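Local structure of SusD superfamily protein (Bacteroides vulgatus ATCC 8482, 3JQ0) at residues A[80-92]-A[101-113]. The protein probably binds nutrient glycans at the outer membrane, as a member of the SusD family of sugar-binding proteins. Numbering follows the deposited sequence.
Sequences NQINQMIAKTTET and NYYLGEAYGMRAY
Ile82 and Ala107 lie level, CA to CA 5.9 Å, as do the CA atoms of Ile86 and Leu104 at 6.2 Å, where the helical runs 80-91 and 101-113 lie antiparallel, their axes 9.3 Å apart at closest approach and crossing at -153°. Ala107 lets the backbones come together: its CB lies 3.6 Å from Ile86 CG1. Ile82 CG2, anti to the backbone N, reaches Ala107 O at 3.3 Å, and the CG1 branch runs out to put CD1 on Met110 CB. Ile86 splits its branches: CG2 touches the phenol end of Tyr108, while CD1 sits over one face of the Arg111 guanidinium, 3.6 Å from NH1.

A turn about the CG-CD bond of Arg111 (73°) brings NH1 to Asn83 OD1 in a 2.8 Å hydrogen bond with an N-H...O angle of 162°. The oxygen lies in the guanidinium plane, yet NH1 stands well above the carbonyl plane of the amide. NH2 forms a salt bridge with Asp159 of helix 149-167, and Asn83 ND2 is held by the carbonyls of Tyr128 and Asp130. A leucine in place of Arg111 would probably leave Asn83 OD1 without this donor and Asp159 without its charged mate.

Toward the other end, Met85, a selenomethionine, lays CE over one face of the Tyr103 ring, 3.8 Å from its centroid, a CH-pi contact; the Tyr103 hydroxyl hydrogen-bonds to Thr13 OG1 on helix 9-25. Thr89 CG2 packs on Leu104, and a water bridges Thr90 OG1 to Tyr108 OH. Joined by a short connection and contacted by helices 9-25 and 149-167, helices 75-91 and 97-122 form an antiparallel hairpin, consistent with the TPR-like scaffold of SusD proteins.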
loop_
_atom_site.group_PDB
_atom_site.type_symbol
_atom_site.label_atom_id
_atom_site.label_comp_id
_atom_site.label_asym_id
_atom_site.label_seq_id
_atom_site.Cartn_x
_atom_site.Cartn_y
_atom_site.Cartn_z
ATOM N N ASN A 80 22.177 0.640 2.432
ATOM C CA ASN A 80 23.544 0.511 2.955
ATOM C C ASN A 80 23.596 -0.530 4.058
ATOM O O ASN A 80 24.464 -1.418 4.063
ATOM C CB ASN A 80 24.012 1.881 3.459
ATOM C CG ASN A 80 25.494 1.931 3.919
ATOM O OD1 ASN A 80 26.156 0.920 4.214
ATOM N ND2 ASN A 80 25.985 3.164 4.023
ATOM N N GLN A 81 22.677 -0.430 5.027
ATOM C CA GLN A 81 22.671 -1.401 6.114
ATOM C C GLN A 81 22.331 -2.820 5.646
ATOM O O GLN A 81 22.891 -3.785 6.126
ATOM C CB GLN A 81 21.712 -0.944 7.246
ATOM C CG GLN A 81 22.058 0.451 7.840
ATOM C CD GLN A 81 23.396 0.512 8.416
ATOM O OE1 GLN A 81 23.705 -0.278 9.296
ATOM N NE2 GLN A 81 24.221 1.477 7.958
ATOM N N ILE A 82 21.385 -2.966 4.713
ATOM C CA ILE A 82 21.055 -4.273 4.165
ATOM C C ILE A 82 22.319 -4.872 3.527
ATOM O O ILE A 82 22.602 -6.071 3.655
ATOM C CB ILE A 82 19.891 -4.194 3.142
ATOM C CG1 ILE A 82 18.581 -3.747 3.812
ATOM C CG2 ILE A 82 19.729 -5.541 2.454
ATOM C CD1 ILE A 82 17.486 -3.329 2.833
ATOM N N ASN A 83 23.024 -4.052 2.753
ATOM C CA ASN A 83 24.245 -4.524 2.095
ATOM C C ASN A 83 25.281 -5.059 3.081
ATOM O O ASN A 83 25.922 -6.095 2.860
ATOM C CB ASN A 83 24.847 -3.415 1.259
ATOM C CG ASN A 83 23.961 -3.007 0.068
ATOM O OD1 ASN A 83 23.046 -3.725 -0.337
ATOM N ND2 ASN A 83 24.237 -1.845 -0.492
ATOM N N GLN A 84 25.412 -4.384 4.208
ATOM C CA GLN A 84 26.231 -4.879 5.306
ATOM C C GLN A 84 25.745 -6.230 5.850
ATOM O O GLN A 84 26.545 -7.158 6.004
ATOM C CB GLN A 84 26.266 -3.831 6.408
ATOM C CG GLN A 84 27.113 -4.207 7.605
ATOM C CD GLN A 84 27.206 -3.128 8.652
ATOM O OE1 GLN A 84 26.631 -2.040 8.507
ATOM N NE2 GLN A 84 27.908 -3.434 9.733
HETATM N N MSE A 85 24.436 -6.352 6.112
HETATM C CA MSE A 85 23.914 -7.628 6.563
HETATM C C MSE A 85 24.219 -8.739 5.569
HETATM O O MSE A 85 24.583 -9.850 5.957
HETATM C CB MSE A 85 22.394 -7.537 6.794
HETATM C CG MSE A 85 21.738 -8.773 7.323
HETATM SE SE MSE A 85 22.239 -9.091 9.167
HETATM C CE MSE A 85 21.174 -10.715 9.455
ATOM N N ILE A 86 24.040 -8.481 4.270
ATOM C CA ILE A 86 24.313 -9.501 3.262
ATOM C C ILE A 86 25.774 -9.975 3.356
ATOM O O ILE A 86 26.071 -11.185 3.364
ATOM C CB ILE A 86 23.976 -9.031 1.824
ATOM C CG1 ILE A 86 22.462 -8.866 1.672
ATOM C CG2 ILE A 86 24.541 -10.011 0.757
ATOM C CD1 ILE A 86 22.030 -8.040 0.461
ATOM N N ALA A 87 26.677 -9.018 3.406
ATOM C CA ALA A 87 28.102 -9.388 3.467
ATOM C C ALA A 87 28.448 -10.174 4.733
ATOM O O ALA A 87 29.076 -11.249 4.667
ATOM C CB ALA A 87 28.950 -8.164 3.376
ATOM N N LYS A 88 28.033 -9.671 5.890
ATOM C CA LYS A 88 28.349 -10.333 7.155
ATOM C C LYS A 88 27.727 -11.713 7.305
ATOM O O LYS A 88 28.350 -12.635 7.822
ATOM C CB LYS A 88 28.004 -9.475 8.366
ATOM C CG LYS A 88 28.657 -8.132 8.382
ATOM C CD LYS A 88 30.191 -8.211 8.384
ATOM C CE LYS A 88 30.840 -6.823 8.498
ATOM N NZ LYS A 88 32.352 -6.943 8.605
ATOM N N THR A 89 26.495 -11.851 6.824
ATOM C CA THR A 89 25.788 -13.118 6.904
ATOM C C THR A 89 26.379 -14.122 5.911
ATOM O O THR A 89 26.449 -15.311 6.216
ATOM C CB THR A 89 24.292 -12.908 6.676
ATOM O OG1 THR A 89 23.804 -11.964 7.645
ATOM C CG2 THR A 89 23.488 -14.187 6.793
ATOM N N THR A 90 26.760 -13.660 4.729
ATOM C CA THR A 90 27.373 -14.571 3.730
ATOM C C THR A 90 28.715 -15.109 4.275
ATOM O O THR A 90 29.026 -16.309 4.134
ATOM C CB THR A 90 27.568 -13.869 2.383
ATOM O OG1 THR A 90 26.293 -13.454 1.892
ATOM C CG2 THR A 90 28.247 -14.796 1.328
ATOM N N GLU A 91 29.478 -14.241 4.948
ATOM C CA GLU A 91 30.840 -14.547 5.451
ATOM C C GLU A 91 30.849 -15.402 6.712
ATOM O O GLU A 91 31.813 -16.128 6.982
ATOM C CB GLU A 91 31.578 -13.240 5.778
ATOM C CG GLU A 91 32.006 -12.466 4.540
ATOM C CD GLU A 91 32.292 -10.963 4.777
ATOM O OE1 GLU A 91 32.265 -10.483 5.929
ATOM O OE2 GLU A 91 32.508 -10.249 3.776
ATOM N N THR A 92 29.833 -15.279 7.553
ATOM C CA THR A 92 29.884 -15.859 8.882
ATOM C C THR A 92 29.873 -17.376 8.873
ATOM O O THR A 92 29.287 -18.016 7.988
ATOM C CB THR A 92 28.725 -15.357 9.785
ATOM O OG1 THR A 92 29.006 -15.687 11.159
ATOM C CG2 THR A 92 27.386 -15.943 9.380
ATOM N N ASN A 101 20.639 -18.858 5.873
ATOM C CA ASN A 101 19.822 -18.766 4.664
ATOM C C ASN A 101 18.602 -17.887 4.868
ATOM O O ASN A 101 18.205 -17.163 3.962
ATOM C CB ASN A 101 19.450 -20.170 4.182
ATOM C CG ASN A 101 20.620 -20.901 3.517
ATOM O OD1 ASN A 101 21.602 -20.294 3.112
ATOM N ND2 ASN A 101 20.469 -22.220 3.354
ATOM N N TYR A 102 17.958 -18.010 6.018
ATOM C CA TYR A 102 16.755 -17.234 6.261
ATOM C C TYR A 102 17.092 -15.736 6.248
ATOM O O TYR A 102 16.385 -14.929 5.652
ATOM C CB TYR A 102 16.044 -17.623 7.572
ATOM C CG TYR A 102 14.555 -17.313 7.520
ATOM C CD1 TYR A 102 13.666 -18.179 6.867
ATOM C CD2 TYR A 102 14.045 -16.113 8.010
ATOM C CE1 TYR A 102 12.347 -17.914 6.771
ATOM C CE2 TYR A 102 12.682 -15.828 7.910
ATOM C CZ TYR A 102 11.857 -16.728 7.278
ATOM O OH TYR A 102 10.512 -16.438 7.172
ATOM N N TYR A 103 18.175 -15.361 6.930
ATOM C CA TYR A 103 18.581 -13.959 6.935
ATOM C C TYR A 103 18.910 -13.471 5.521
ATOM O O TYR A 103 18.546 -12.346 5.172
ATOM C CB TYR A 103 19.784 -13.707 7.816
ATOM C CG TYR A 103 19.591 -13.772 9.313
ATOM C CD1 TYR A 103 18.495 -13.226 9.938
ATOM C CD2 TYR A 103 20.554 -14.356 10.112
ATOM C CE1 TYR A 103 18.363 -13.251 11.275
ATOM C CE2 TYR A 103 20.405 -14.420 11.447
ATOM C CZ TYR A 103 19.322 -13.866 12.053
ATOM O OH TYR A 103 19.166 -13.854 13.436
ATOM N N LEU A 104 19.578 -14.278 4.705
ATOM C CA LEU A 104 19.899 -13.880 3.350
ATOM C C LEU A 104 18.610 -13.751 2.535
ATOM O O LEU A 104 18.484 -12.799 1.749
ATOM C CB LEU A 104 20.886 -14.857 2.715
ATOM C CG LEU A 104 22.304 -14.811 3.277
ATOM C CD1 LEU A 104 23.200 -15.936 2.722
ATOM C CD2 LEU A 104 22.933 -13.464 3.039
ATOM N N GLY A 105 17.659 -14.672 2.730
ATOM C CA GLY A 105 16.386 -14.560 2.016
ATOM C C GLY A 105 15.739 -13.226 2.337
ATOM O O GLY A 105 15.264 -12.495 1.437
ATOM N N GLU A 106 15.769 -12.850 3.612
ATOM C CA GLU A 106 15.193 -11.585 4.020
ATOM C C GLU A 106 15.939 -10.373 3.485
ATOM O O GLU A 106 15.291 -9.395 3.029
ATOM C CB GLU A 106 15.078 -11.510 5.533
ATOM C CG GLU A 106 14.195 -12.564 6.157
ATOM C CD GLU A 106 13.997 -12.339 7.627
ATOM O OE1 GLU A 106 14.994 -12.208 8.330
ATOM O OE2 GLU A 106 12.825 -12.333 8.134
ATOM N N ALA A 107 17.271 -10.394 3.550
ATOM C CA ALA A 107 18.055 -9.239 3.178
ATOM C C ALA A 107 18.000 -8.976 1.664
ATOM O O ALA A 107 17.769 -7.843 1.221
ATOM C CB ALA A 107 19.490 -9.381 3.677
ATOM N N TYR A 108 18.198 -10.032 0.873
ATOM C CA TYR A 108 18.068 -9.876 -0.590
ATOM C C TYR A 108 16.635 -9.416 -0.942
ATOM O O TYR A 108 16.455 -8.594 -1.853
ATOM C CB TYR A 108 18.433 -11.174 -1.287
ATOM C CG TYR A 108 19.910 -11.455 -1.412
ATOM C CD1 TYR A 108 20.727 -10.619 -2.124
ATOM C CD2 TYR A 108 20.480 -12.571 -0.801
ATOM C CE1 TYR A 108 22.089 -10.875 -2.277
ATOM C CE2 TYR A 108 21.846 -12.848 -0.946
ATOM C CZ TYR A 108 22.626 -11.994 -1.673
ATOM O OH TYR A 108 23.977 -12.268 -1.827
ATOM N N GLY A 109 15.625 -9.968 -0.271
ATOM C CA GLY A 109 14.234 -9.604 -0.571
ATOM C C GLY A 109 13.971 -8.136 -0.253
ATOM O O GLY A 109 13.374 -7.418 -1.067
HETATM N N MSE A 110 14.414 -7.688 0.938
HETATM C CA MSE A 110 14.223 -6.284 1.310
HETATM C C MSE A 110 14.966 -5.345 0.374
HETATM O O MSE A 110 14.455 -4.244 0.056
HETATM C CB MSE A 110 14.621 -6.033 2.751
HETATM C CG MSE A 110 13.700 -6.653 3.808
HETATM SE SE MSE A 110 14.156 -6.149 5.619
HETATM C CE MSE A 110 15.742 -7.263 5.810
ATOM N N ARG A 111 16.160 -5.734 -0.077
ATOM C CA ARG A 111 16.882 -4.873 -1.001
ATOM C C ARG A 111 16.103 -4.692 -2.310
ATOM O O ARG A 111 15.909 -3.575 -2.809
ATOM C CB ARG A 111 18.308 -5.395 -1.272
ATOM C CG ARG A 111 19.115 -4.451 -2.144
ATOM C CD ARG A 111 20.586 -4.704 -2.111
ATOM N NE ARG A 111 20.943 -5.899 -2.838
ATOM C CZ ARG A 111 22.187 -6.371 -2.896
ATOM N NH1 ARG A 111 23.121 -5.831 -2.168
ATOM N NH2 ARG A 111 22.447 -7.396 -3.647
ATOM N N ALA A 112 15.618 -5.800 -2.859
ATOM C CA ALA A 112 14.811 -5.768 -4.086
ATOM C C ALA A 112 13.550 -4.926 -3.869
ATOM O O ALA A 112 13.144 -4.176 -4.753
ATOM C CB ALA A 112 14.457 -7.186 -4.500
ATOM N N TYR A 113 12.923 -5.071 -2.702
ATOM C CA TYR A 113 11.694 -4.351 -2.390
ATOM C C TYR A 113 11.896 -2.838 -2.448
ATOM O O TYR A 113 11.123 -2.086 -3.044
ATOM C CB TYR A 113 11.226 -4.802 -0.987
ATOM C CG TYR A 113 9.971 -4.113 -0.543
ATOM C CD1 TYR A 113 8.710 -4.480 -1.031
ATOM C CD2 TYR A 113 10.027 -3.049 0.349
ATOM C CE1 TYR A 113 7.547 -3.779 -0.638
ATOM C CE2 TYR A 113 8.886 -2.397 0.758
ATOM C CZ TYR A 113 7.681 -2.719 0.247
ATOM O OH TYR A 113 6.550 -1.983 0.585
HETATM O O HOH W 1 25.155 -14.215 -0.487
#